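Local coordinates for protein pullulanase (Klebsiella oxytoca, PDB 2YOC) that hydrolyses alpha-1,6-glucosidic linkages in pullulan and probably at branch points of related alpha-glucans, as a secreted pullulanase of the alpha-amylase type, at residues W394-Q403 and T654-F662; K713-L724 and Y807-V818. All blocks are in the same frame, centred on the assembly; numbering follows the deposited sequence.

Contact 1 of 2, residues W394-Q403 and T654-F662; sequences WDNLTMPHAQ and TTDYKIDGF
The extended chain of Lys658 lies over one face of the Trp394 indole, its CD 3.5 Å above the ring plane and toward the rim, and the two side chains run past each other in opposite directions. CG packs 3.7 Å from Trp394 CZ2, and NZ continues to a point 4.6 Å from the centroid of the five-membered ring, 19° off its normal, a cation-pi contact. There the ammonium donates to Trp394 O at 2.8 Å, with a weaker bond to Asp395 O, so the type I turn from Trp394 to Leu397 offers both pi cloud and carbonyls to one charge. Lys658 has positive phi and is the first residue to leave helical angles after helix 640-655; with CG anti to its carbonyl carbon (chi1 -71°), the straight chain reaches along the indole. At the ring edge, near the plane, Tyr657 O stands 3.3 Å from Trp394 CH2. Further along, Met399, a selenomethionine, slides past Asp660 and lays its CG and CE against OD1. Gln403 crosses Asp660 at about a right angle, and its NE2 donates to Asp660 O at 3.0 Å, nearly straight at 162° but from above the carbonyl plane. That amide is gripped further by Asp688 O at NE2 and by His461 and Asn586 at OE1, while the Asp660 carboxylate accepts from Val587 N and pairs with Lys580. The loop 394-403, between strand 379-380 and helix 406-410, thus runs beside the link from helix 640-655 into barrel strand 661-664, with Trp394 and Leu397 against helix 567-582 and Met399 against Asn586 of strand 586-591.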
loop_
_atom_site.group_PDB
_atom_site.type_symbol
_atom_site.label_atom_id
_atom_site.label_comp_id
_atom_site.label_asym_id
_atom_site.label_seq_id
_atom_site.Cartn_x
_atom_site.Cartn_y
_atom_site.Cartn_z
ATOM N N TRP B 394 -16.394 -37.315 43.480
ATOM C CA TRP B 394 -16.511 -36.069 42.731
ATOM C C TRP B 394 -15.539 -35.059 43.317
ATOM O O TRP B 394 -14.845 -34.370 42.578
ATOM C CB TRP B 394 -17.930 -35.514 42.822
ATOM C CG TRP B 394 -18.066 -34.120 42.290
ATOM C CD1 TRP B 394 -18.060 -32.959 43.008
ATOM C CD2 TRP B 394 -18.179 -33.744 40.915
ATOM N NE1 TRP B 394 -18.182 -31.883 42.163
ATOM C CE2 TRP B 394 -18.262 -32.338 40.872
ATOM C CE3 TRP B 394 -18.226 -34.464 39.709
ATOM C CZ2 TRP B 394 -18.419 -31.641 39.683
ATOM C CZ3 TRP B 394 -18.384 -33.772 38.529
ATOM C CH2 TRP B 394 -18.475 -32.375 38.522
ATOM N N ASP B 395 -15.493 -34.994 44.656
ATOM C CA ASP B 395 -14.654 -34.077 45.399
ATOM C C ASP B 395 -13.169 -34.172 45.035
ATOM O O ASP B 395 -12.466 -33.152 45.066
ATOM C CB ASP B 395 -14.920 -34.184 46.905
ATOM C CG ASP B 395 -16.387 -34.018 47.259
ATOM O OD1 ASP B 395 -16.826 -32.855 47.458
ATOM O OD2 ASP B 395 -17.111 -35.044 47.277
ATOM N N ASN B 396 -12.711 -35.358 44.594
ATOM C CA ASN B 396 -11.320 -35.529 44.176
ATOM C C ASN B 396 -11.193 -35.725 42.652
ATOM O O ASN B 396 -10.443 -36.568 42.186
ATOM C CB ASN B 396 -10.606 -36.610 45.012
ATOM C CG ASN B 396 -10.627 -36.355 46.512
ATOM O OD1 ASN B 396 -10.208 -35.296 47.005
ATOM N ND2 ASN B 396 -11.120 -37.326 47.279
ATOM N N LEU B 397 -11.952 -34.945 41.872
ATOM C CA LEU B 397 -11.873 -34.967 40.418
ATOM C C LEU B 397 -10.972 -33.822 39.963
ATOM O O LEU B 397 -11.190 -32.663 40.337
ATOM C CB LEU B 397 -13.254 -34.871 39.751
ATOM C CG LEU B 397 -13.234 -34.892 38.221
ATOM C CD1 LEU B 397 -12.832 -36.249 37.686
ATOM C CD2 LEU B 397 -14.540 -34.424 37.643
ATOM N N THR B 398 -9.964 -34.149 39.147
ATOM C CA THR B 398 -9.027 -33.152 38.625
ATOM C C THR B 398 -9.143 -33.049 37.108
ATOM O O THR B 398 -9.599 -33.980 36.449
ATOM C CB THR B 398 -7.589 -33.485 39.011
ATOM O OG1 THR B 398 -7.257 -34.798 38.527
ATOM C CG2 THR B 398 -7.331 -33.368 40.502
HETATM N N MSE B 399 -8.689 -31.903 36.572
HETATM C CA MSE B 399 -8.628 -31.536 35.157
HETATM C C MSE B 399 -7.590 -32.463 34.490
HETATM O O MSE B 399 -6.411 -32.413 34.871
HETATM C CB MSE B 399 -8.131 -30.090 35.118
HETATM C CG MSE B 399 -8.459 -29.329 33.879
HETATM SE SE MSE B 399 -7.728 -27.525 34.036
HETATM C CE MSE B 399 -8.682 -26.856 35.637
ATOM N N PRO B 400 -7.990 -33.342 33.543
ATOM C CA PRO B 400 -7.003 -34.254 32.920
ATOM C C PRO B 400 -5.884 -33.561 32.129
ATOM O O PRO B 400 -4.774 -34.103 32.028
ATOM C CB PRO B 400 -7.852 -35.159 32.018
ATOM C CG PRO B 400 -9.109 -34.419 31.794
ATOM C CD PRO B 400 -9.346 -33.554 33.005
ATOM N N HIS B 401 -6.167 -32.366 31.563
ATOM C CA HIS B 401 -5.178 -31.615 30.804
ATOM C C HIS B 401 -4.877 -30.301 31.466
ATOM O O HIS B 401 -5.807 -29.584 31.859
ATOM C CB HIS B 401 -5.681 -31.366 29.401
ATOM C CG HIS B 401 -5.755 -32.607 28.596
ATOM N ND1 HIS B 401 -4.693 -33.021 27.817
ATOM C CD2 HIS B 401 -6.762 -33.507 28.481
ATOM C CE1 HIS B 401 -5.098 -34.137 27.226
ATOM N NE2 HIS B 401 -6.330 -34.474 27.599
ATOM N N ALA B 402 -3.585 -29.962 31.571
ATOM C CA ALA B 402 -3.171 -28.704 32.156
ATOM C C ALA B 402 -3.652 -27.511 31.336
ATOM O O ALA B 402 -3.865 -27.636 30.113
ATOM C CB ALA B 402 -1.673 -28.661 32.276
ATOM N N GLN B 403 -3.800 -26.352 32.025
ATOM C CA GLN B 403 -4.221 -25.077 31.465
ATOM C C GLN B 403 -3.461 -23.917 32.192
ATOM O O GLN B 403 -3.876 -22.741 32.134
ATOM C CB GLN B 403 -5.736 -24.944 31.643
ATOM C CG GLN B 403 -6.564 -25.714 30.615
ATOM C CD GLN B 403 -8.072 -25.535 30.696
ATOM O OE1 GLN B 403 -8.825 -26.358 30.194
ATOM N NE2 GLN B 403 -8.556 -24.471 31.311
ATOM N N THR B 654 -18.066 -23.177 37.597
ATOM C CA THR B 654 -16.653 -23.355 37.904
ATOM C C THR B 654 -16.414 -24.325 39.060
ATOM O O THR B 654 -15.863 -25.388 38.772
ATOM C CB THR B 654 -15.901 -22.029 37.954
ATOM O OG1 THR B 654 -16.195 -21.319 36.762
ATOM C CG2 THR B 654 -14.414 -22.212 38.029
ATOM N N THR B 655 -16.846 -24.012 40.318
ATOM C CA THR B 655 -16.644 -24.918 41.463
ATOM C C THR B 655 -17.639 -26.006 41.723
ATOM O O THR B 655 -17.236 -27.080 42.196
ATOM C CB THR B 655 -16.252 -24.255 42.787
ATOM O OG1 THR B 655 -17.032 -23.092 43.040
ATOM C CG2 THR B 655 -14.765 -24.023 42.890
ATOM N N ASP B 656 -18.918 -25.756 41.490
ATOM C CA ASP B 656 -19.876 -26.808 41.785
ATOM C C ASP B 656 -19.985 -27.828 40.646
ATOM O O ASP B 656 -20.164 -29.023 40.892
ATOM C CB ASP B 656 -21.200 -26.203 42.235
ATOM C CG ASP B 656 -21.003 -25.235 43.409
ATOM O OD1 ASP B 656 -20.380 -25.640 44.429
ATOM O OD2 ASP B 656 -21.470 -24.078 43.312
ATOM N N TYR B 657 -19.751 -27.369 39.418
ATOM C CA TYR B 657 -19.811 -28.237 38.239
ATOM C C TYR B 657 -18.482 -28.654 37.652
ATOM O O TYR B 657 -18.442 -29.569 36.818
ATOM C CB TYR B 657 -20.775 -27.691 37.193
ATOM C CG TYR B 657 -22.190 -27.797 37.700
ATOM C CD1 TYR B 657 -22.849 -29.021 37.728
ATOM C CD2 TYR B 657 -22.844 -26.691 38.235
ATOM C CE1 TYR B 657 -24.165 -29.119 38.168
ATOM C CE2 TYR B 657 -24.150 -26.786 38.706
ATOM C CZ TYR B 657 -24.812 -28.000 38.657
ATOM O OH TYR B 657 -26.115 -28.094 39.084
ATOM N N LYS B 658 -17.378 -28.030 38.134
ATOM C CA LYS B 658 -16.021 -28.374 37.730
ATOM C C LYS B 658 -15.821 -28.279 36.214
ATOM O O LYS B 658 -15.355 -29.226 35.565
ATOM C CB LYS B 658 -15.593 -29.732 38.336
ATOM C CG LYS B 658 -15.361 -29.646 39.840
ATOM C CD LYS B 658 -14.890 -30.945 40.450
ATOM C CE LYS B 658 -14.598 -30.681 41.903
ATOM N NZ LYS B 658 -13.821 -31.766 42.539
ATOM N N ILE B 659 -16.214 -27.115 35.659
ATOM C CA ILE B 659 -16.065 -26.789 34.236
ATOM C C ILE B 659 -14.659 -26.149 34.085
ATOM O O ILE B 659 -14.214 -25.413 34.998
ATOM C CB ILE B 659 -17.244 -25.879 33.798
ATOM C CG1 ILE B 659 -18.586 -26.644 33.867
ATOM C CG2 ILE B 659 -17.031 -25.238 32.434
ATOM C CD1 ILE B 659 -18.887 -27.755 32.756
ATOM N N ASP B 660 -13.944 -26.483 32.988
ATOM C CA ASP B 660 -12.578 -25.992 32.793
ATOM C C ASP B 660 -12.446 -24.727 31.977
ATOM O O ASP B 660 -11.439 -24.023 32.107
ATOM C CB ASP B 660 -11.675 -27.094 32.210
ATOM C CG ASP B 660 -11.769 -28.404 32.960
ATOM O OD1 ASP B 660 -11.473 -28.409 34.189
ATOM O OD2 ASP B 660 -12.208 -29.408 32.343
ATOM N N GLY B 661 -13.431 -24.472 31.116
ATOM C CA GLY B 661 -13.435 -23.304 30.248
ATOM C C GLY B 661 -14.819 -22.914 29.791
ATOM O O GLY B 661 -15.740 -23.742 29.801
ATOM N N PHE B 662 -14.961 -21.642 29.369
ATOM C CA PHE B 662 -16.215 -21.059 28.914
ATOM C C PHE B 662 -16.100 -20.354 27.601
ATOM O O PHE B 662 -15.162 -19.593 27.415
ATOM C CB PHE B 662 -16.727 -20.080 29.965
ATOM C CG PHE B 662 -17.056 -20.735 31.288
ATOM C CD1 PHE B 662 -18.253 -21.433 31.461
ATOM C CD2 PHE B 662 -16.174 -20.655 32.356
ATOM C CE1 PHE B 662 -18.559 -22.033 32.680
ATOM C CE2 PHE B 662 -16.479 -21.269 33.573
ATOM C CZ PHE B 662 -17.674 -21.939 33.730
#

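Contact 2 of 2, residues K713-L724 and Y807-V818; sequences KGTGIGTFSDRL and YAADPTEVVNYV
Glu813 leaves its 3-10 turn with CB 4.1 Å from Ile717 O, and its extended chain carries CD to the backbone of Gly714. OE1 accepts from Gly714 N at 2.7 Å through its syn lone pair, and from Ala809 N of its own segment, which comes from above the carboxylate plane. OE2 takes a weak, bent bond from Gly716 N. Having CG anti to the carbonyl carbon (chi1 -60°) aims this carboxylate into the 714-716 turn, where backbone N-H groups hold its rotation. Glu813 O, meanwhile, accepts from Thr719 N at 2.9 Å and starts the pairing of two neighbouring strands of the (beta/alpha)8 barrel, 718-720 as the sixth and 814-816 as the seventh. The strands run parallel: Val815 N donates to Thr719 O, and Ser721 N to Val815 O along an almost straight line (177°). On the face bearing Phe720 and Val815, these side chains lie side by side, pointing the same way, with CE1 of Phe720 3.8 Å from CG1 of Val815. Beyond them the Phe720 edge meets the face of Tyr817 in a T-shaped pair, ring centroids 5.1 Å apart and planes at 68°. On the face bearing Thr719, OG1 shares a hydrogen bond of 3.1 Å with Tyr807 OH. The other side of that phenol reaches Arg723, whose guanidinium presents one face to the ring edge near CD2 and CE2; Asp722 OD1, Gly805 O and Pro804 O hold the guanidinium. One water bridges Ser721 OG and Asn816 OD1, while Asn816 ND2 donates to Gly775 O. Leu724 CD2 meets Val818 CG1 at 4.2 Å, both packing onto helix 840-855.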
loop_
_atom_site.group_PDB
_atom_site.type_symbol
_atom_site.label_atom_id
_atom_site.label_comp_id
_atom_site.label_asym_id
_atom_site.label_seq_id
_atom_site.Cartn_x
_atom_site.Cartn_y
_atom_site.Cartn_z
ATOM N N LYS B 713 -6.681 -7.879 22.346
ATOM C CA LYS B 713 -5.245 -8.107 22.162
ATOM C C LYS B 713 -4.507 -7.979 23.496
ATOM O O LYS B 713 -4.623 -6.955 24.178
ATOM C CB LYS B 713 -4.647 -7.141 21.126
ATOM C CG LYS B 713 -3.174 -7.413 20.780
ATOM C CD LYS B 713 -2.495 -6.276 20.026
ATOM C CE LYS B 713 -1.040 -6.629 19.743
ATOM N NZ LYS B 713 -0.367 -5.662 18.826
ATOM N N GLY B 714 -3.827 -9.061 23.880
ATOM C CA GLY B 714 -3.048 -9.139 25.116
ATOM C C GLY B 714 -3.807 -9.261 26.431
ATOM O O GLY B 714 -3.167 -9.216 27.480
ATOM N N THR B 715 -5.165 -9.406 26.396
ATOM C CA THR B 715 -5.989 -9.532 27.597
ATOM C C THR B 715 -5.949 -10.939 28.179
ATOM O O THR B 715 -6.079 -11.105 29.391
ATOM C CB THR B 715 -7.440 -9.121 27.353
ATOM O OG1 THR B 715 -8.080 -10.036 26.456
ATOM C CG2 THR B 715 -7.579 -7.707 26.861
ATOM N N GLY B 716 -5.797 -11.939 27.327
ATOM C CA GLY B 716 -5.804 -13.330 27.752
ATOM C C GLY B 716 -7.060 -14.020 27.296
ATOM O O GLY B 716 -7.085 -15.246 27.174
ATOM N N ILE B 717 -8.106 -13.233 27.024
ATOM C CA ILE B 717 -9.389 -13.735 26.543
ATOM C C ILE B 717 -9.200 -14.074 25.089
ATOM O O ILE B 717 -8.667 -13.258 24.335
ATOM C CB ILE B 717 -10.525 -12.681 26.756
ATOM C CG1 ILE B 717 -10.485 -12.039 28.166
ATOM C CG2 ILE B 717 -11.901 -13.230 26.415
ATOM C CD1 ILE B 717 -10.660 -12.973 29.422
ATOM N N GLY B 718 -9.573 -15.287 24.720
ATOM C CA GLY B 718 -9.464 -15.766 23.352
ATOM C C GLY B 718 -10.702 -15.432 22.561
ATOM O O GLY B 718 -11.784 -15.235 23.127
ATOM N N THR B 719 -10.547 -15.358 21.239
ATOM C CA THR B 719 -11.642 -15.119 20.290
ATOM C C THR B 719 -11.505 -16.070 19.121
ATOM O O THR B 719 -10.388 -16.486 18.805
ATOM C CB THR B 719 -11.636 -13.693 19.765
ATOM O OG1 THR B 719 -10.303 -13.327 19.425
ATOM C CG2 THR B 719 -12.229 -12.720 20.733
ATOM N N PHE B 720 -12.635 -16.412 18.478
ATOM C CA PHE B 720 -12.617 -17.253 17.291
ATOM C C PHE B 720 -12.057 -16.404 16.167
ATOM O O PHE B 720 -12.396 -15.211 16.056
ATOM C CB PHE B 720 -14.033 -17.748 16.906
ATOM C CG PHE B 720 -14.557 -18.925 17.686
ATOM C CD1 PHE B 720 -14.279 -20.227 17.282
ATOM C CD2 PHE B 720 -15.329 -18.736 18.829
ATOM C CE1 PHE B 720 -14.763 -21.323 18.017
ATOM C CE2 PHE B 720 -15.813 -19.831 19.561
ATOM C CZ PHE B 720 -15.540 -21.117 19.144
ATOM N N SER B 721 -11.162 -17.003 15.365
ATOM C CA SER B 721 -10.596 -16.316 14.210
ATOM C C SER B 721 -11.269 -16.802 12.939
ATOM O O SER B 721 -11.252 -18.003 12.608
ATOM C CB SER B 721 -9.088 -16.465 14.134
ATOM O OG SER B 721 -8.592 -15.747 13.018
ATOM N N ASP B 722 -11.902 -15.845 12.260
ATOM C CA ASP B 722 -12.633 -16.000 11.017
ATOM C C ASP B 722 -11.694 -15.857 9.813
ATOM O O ASP B 722 -12.083 -16.192 8.696
ATOM C CB ASP B 722 -13.786 -14.975 10.961
ATOM C CG ASP B 722 -13.474 -13.527 11.317
ATOM O OD1 ASP B 722 -12.431 -13.279 11.960
ATOM O OD2 ASP B 722 -14.312 -12.653 11.019
ATOM N N ARG B 723 -10.458 -15.383 10.049
ATOM C CA ARG B 723 -9.462 -15.158 9.017
ATOM C C ARG B 723 -9.034 -16.427 8.325
ATOM O O ARG B 723 -9.155 -16.511 7.105
ATOM C CB ARG B 723 -8.243 -14.420 9.566
ATOM C CG ARG B 723 -8.443 -12.931 9.714
ATOM C CD ARG B 723 -9.048 -12.638 11.037
ATOM N NE ARG B 723 -8.914 -11.244 11.407
ATOM C CZ ARG B 723 -9.937 -10.481 11.742
ATOM N NH1 ARG B 723 -11.168 -10.968 11.722
ATOM N NH2 ARG B 723 -9.739 -9.229 12.115
ATOM N N LEU B 724 -8.501 -17.408 9.073
ATOM C CA LEU B 724 -8.061 -18.670 8.458
ATOM C C LEU B 724 -9.294 -19.423 7.975
ATOM O O LEU B 724 -9.285 -19.939 6.858
ATOM C CB LEU B 724 -7.228 -19.500 9.443
ATOM C CG LEU B 724 -6.782 -20.889 9.014
ATOM C CD1 LEU B 724 -5.375 -21.173 9.487
ATOM C CD2 LEU B 724 -7.718 -21.960 9.558
ATOM N N TYR B 807 -4.413 -9.896 14.764
ATOM C CA TYR B 807 -4.894 -9.032 15.855
ATOM C C TYR B 807 -4.407 -9.398 17.240
ATOM O O TYR B 807 -4.525 -8.558 18.149
ATOM C CB TYR B 807 -6.446 -8.942 15.886
ATOM C CG TYR B 807 -7.157 -10.262 16.064
ATOM C CD1 TYR B 807 -7.384 -10.787 17.328
ATOM C CD2 TYR B 807 -7.648 -10.964 14.967
ATOM C CE1 TYR B 807 -8.047 -12.003 17.494
ATOM C CE2 TYR B 807 -8.345 -12.163 15.123
ATOM C CZ TYR B 807 -8.549 -12.674 16.389
ATOM O OH TYR B 807 -9.237 -13.855 16.532
ATOM N N ALA B 808 -3.938 -10.664 17.417
ATOM C CA ALA B 808 -3.563 -11.199 18.714
ATOM C C ALA B 808 -2.186 -10.858 19.214
ATOM O O ALA B 808 -1.293 -10.573 18.411
ATOM C CB ALA B 808 -3.761 -12.695 18.720
ATOM N N ALA B 809 -2.001 -10.927 20.557
ATOM C CA ALA B 809 -0.690 -10.755 21.195
ATOM C C ALA B 809 -0.029 -12.110 21.337
ATOM O O ALA B 809 1.172 -12.199 21.132
ATOM C CB ALA B 809 -0.828 -10.117 22.556
ATOM N N ASP B 810 -0.796 -13.172 21.674
ATOM C CA ASP B 810 -0.267 -14.540 21.811
ATOM C C ASP B 810 -1.189 -15.519 21.054
ATOM O O ASP B 810 -2.396 -15.260 20.950
ATOM C CB ASP B 810 -0.136 -14.960 23.298
ATOM C CG ASP B 810 0.726 -14.044 24.147
ATOM O OD1 ASP B 810 1.968 -14.224 24.149
ATOM O OD2 ASP B 810 0.156 -13.145 24.815
ATOM N N PRO B 811 -0.674 -16.651 20.524
ATOM C CA PRO B 811 -1.574 -17.590 19.814
ATOM C C PRO B 811 -2.700 -18.163 20.684
ATOM O O PRO B 811 -3.658 -18.745 20.163
ATOM C CB PRO B 811 -0.624 -18.700 19.312
ATOM C CG PRO B 811 0.579 -18.613 20.185
ATOM C CD PRO B 811 0.722 -17.145 20.538
ATOM N N THR B 812 -2.568 -18.024 22.013
ATOM C CA THR B 812 -3.540 -18.553 22.958
ATOM C C THR B 812 -4.801 -17.679 23.009
ATOM O O THR B 812 -5.811 -18.075 23.582
ATOM C CB THR B 812 -2.882 -18.827 24.299
ATOM O OG1 THR B 812 -2.509 -17.589 24.885
ATOM C CG2 THR B 812 -1.664 -19.715 24.164
ATOM N N GLU B 813 -4.740 -16.509 22.374
ATOM C CA GLU B 813 -5.838 -15.576 22.252
ATOM C C GLU B 813 -6.665 -15.851 20.986
ATOM O O GLU B 813 -7.693 -15.203 20.803
ATOM C CB GLU B 813 -5.299 -14.145 22.250
ATOM C CG GLU B 813 -4.549 -13.806 23.518
ATOM C CD GLU B 813 -4.162 -12.356 23.757
ATOM O OE1 GLU B 813 -4.135 -11.552 22.789
ATOM O OE2 GLU B 813 -3.836 -12.046 24.931
ATOM N N VAL B 814 -6.242 -16.833 20.139
ATOM C CA VAL B 814 -6.872 -17.197 18.853
ATOM C C VAL B 814 -7.419 -18.630 18.802
ATOM O O VAL B 814 -6.693 -19.580 19.084
ATOM C CB VAL B 814 -5.871 -16.990 17.678
ATOM C CG1 VAL B 814 -6.459 -17.466 16.358
ATOM C CG2 VAL B 814 -5.430 -15.546 17.552
ATOM N N VAL B 815 -8.641 -18.794 18.316
ATOM C CA VAL B 815 -9.212 -20.121 18.105
ATOM C C VAL B 815 -9.470 -20.313 16.594
ATOM O O VAL B 815 -10.350 -19.660 16.014
ATOM C CB VAL B 815 -10.470 -20.390 18.963
ATOM C CG1 VAL B 815 -11.071 -21.742 18.634
ATOM C CG2 VAL B 815 -10.149 -20.308 20.460
ATOM N N ASN B 816 -8.674 -21.185 15.953
ATOM C CA ASN B 816 -8.814 -21.506 14.536
ATOM C C ASN B 816 -9.781 -22.671 14.347
ATOM O O ASN B 816 -9.857 -23.590 15.179
ATOM C CB ASN B 816 -7.455 -21.802 13.901
ATOM C CG ASN B 816 -6.689 -20.556 13.538
ATOM O OD1 ASN B 816 -7.247 -19.564 13.019
ATOM N ND2 ASN B 816 -5.385 -20.592 13.784
ATOM N N TYR B 817 -10.547 -22.615 13.261
ATOM C CA TYR B 817 -11.536 -23.634 12.955
ATOM C C TYR B 817 -11.944 -23.600 11.502
ATOM O O TYR B 817 -11.770 -22.577 10.831
ATOM C CB TYR B 817 -12.761 -23.515 13.882
ATOM C CG TYR B 817 -13.658 -22.320 13.653
ATOM C CD1 TYR B 817 -13.180 -21.018 13.809
ATOM C CD2 TYR B 817 -15.016 -22.486 13.393
ATOM C CE1 TYR B 817 -14.015 -19.915 13.625
ATOM C CE2 TYR B 817 -15.865 -21.391 13.227
ATOM C CZ TYR B 817 -15.367 -20.105 13.362
ATOM O OH TYR B 817 -16.228 -19.035 13.187
ATOM N N VAL B 818 -12.456 -24.736 11.006
ATOM C CA VAL B 818 -12.938 -24.842 9.626
ATOM C C VAL B 818 -14.344 -25.450 9.581
ATOM O O VAL B 818 -14.905 -25.654 8.508
ATOM C CB VAL B 818 -11.925 -25.471 8.621
ATOM C CG1 VAL B 818 -10.872 -24.454 8.203
ATOM C CG2 VAL B 818 -11.272 -26.737 9.173
HETATM O O HOH W 1 -6.784 -17.275 11.942
#

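Overall arrangement
Both contacts reach the same closed eight-stranded parallel barrel, with centres 23 Å apart and nearest atoms about 7 Å apart, so they do not touch. In the chain they come in series: contact 1 is complete before contact 2 begins. Contact 1 brings a loop preceding the first barrel strand to the approach to the fourth, 661-664, across 251 residues; contact 2 joins the sixth and seventh strands directly. Strand 690-693 lies between them, bonding to Phe662 on one side and Gly718 on the other. In this family the catalytic carboxylates lie at the C-terminal ends of strands four, five and seven; contact 1 meets the fourth at its start, away from the probable active site, whereas contact 2 runs along the seventh.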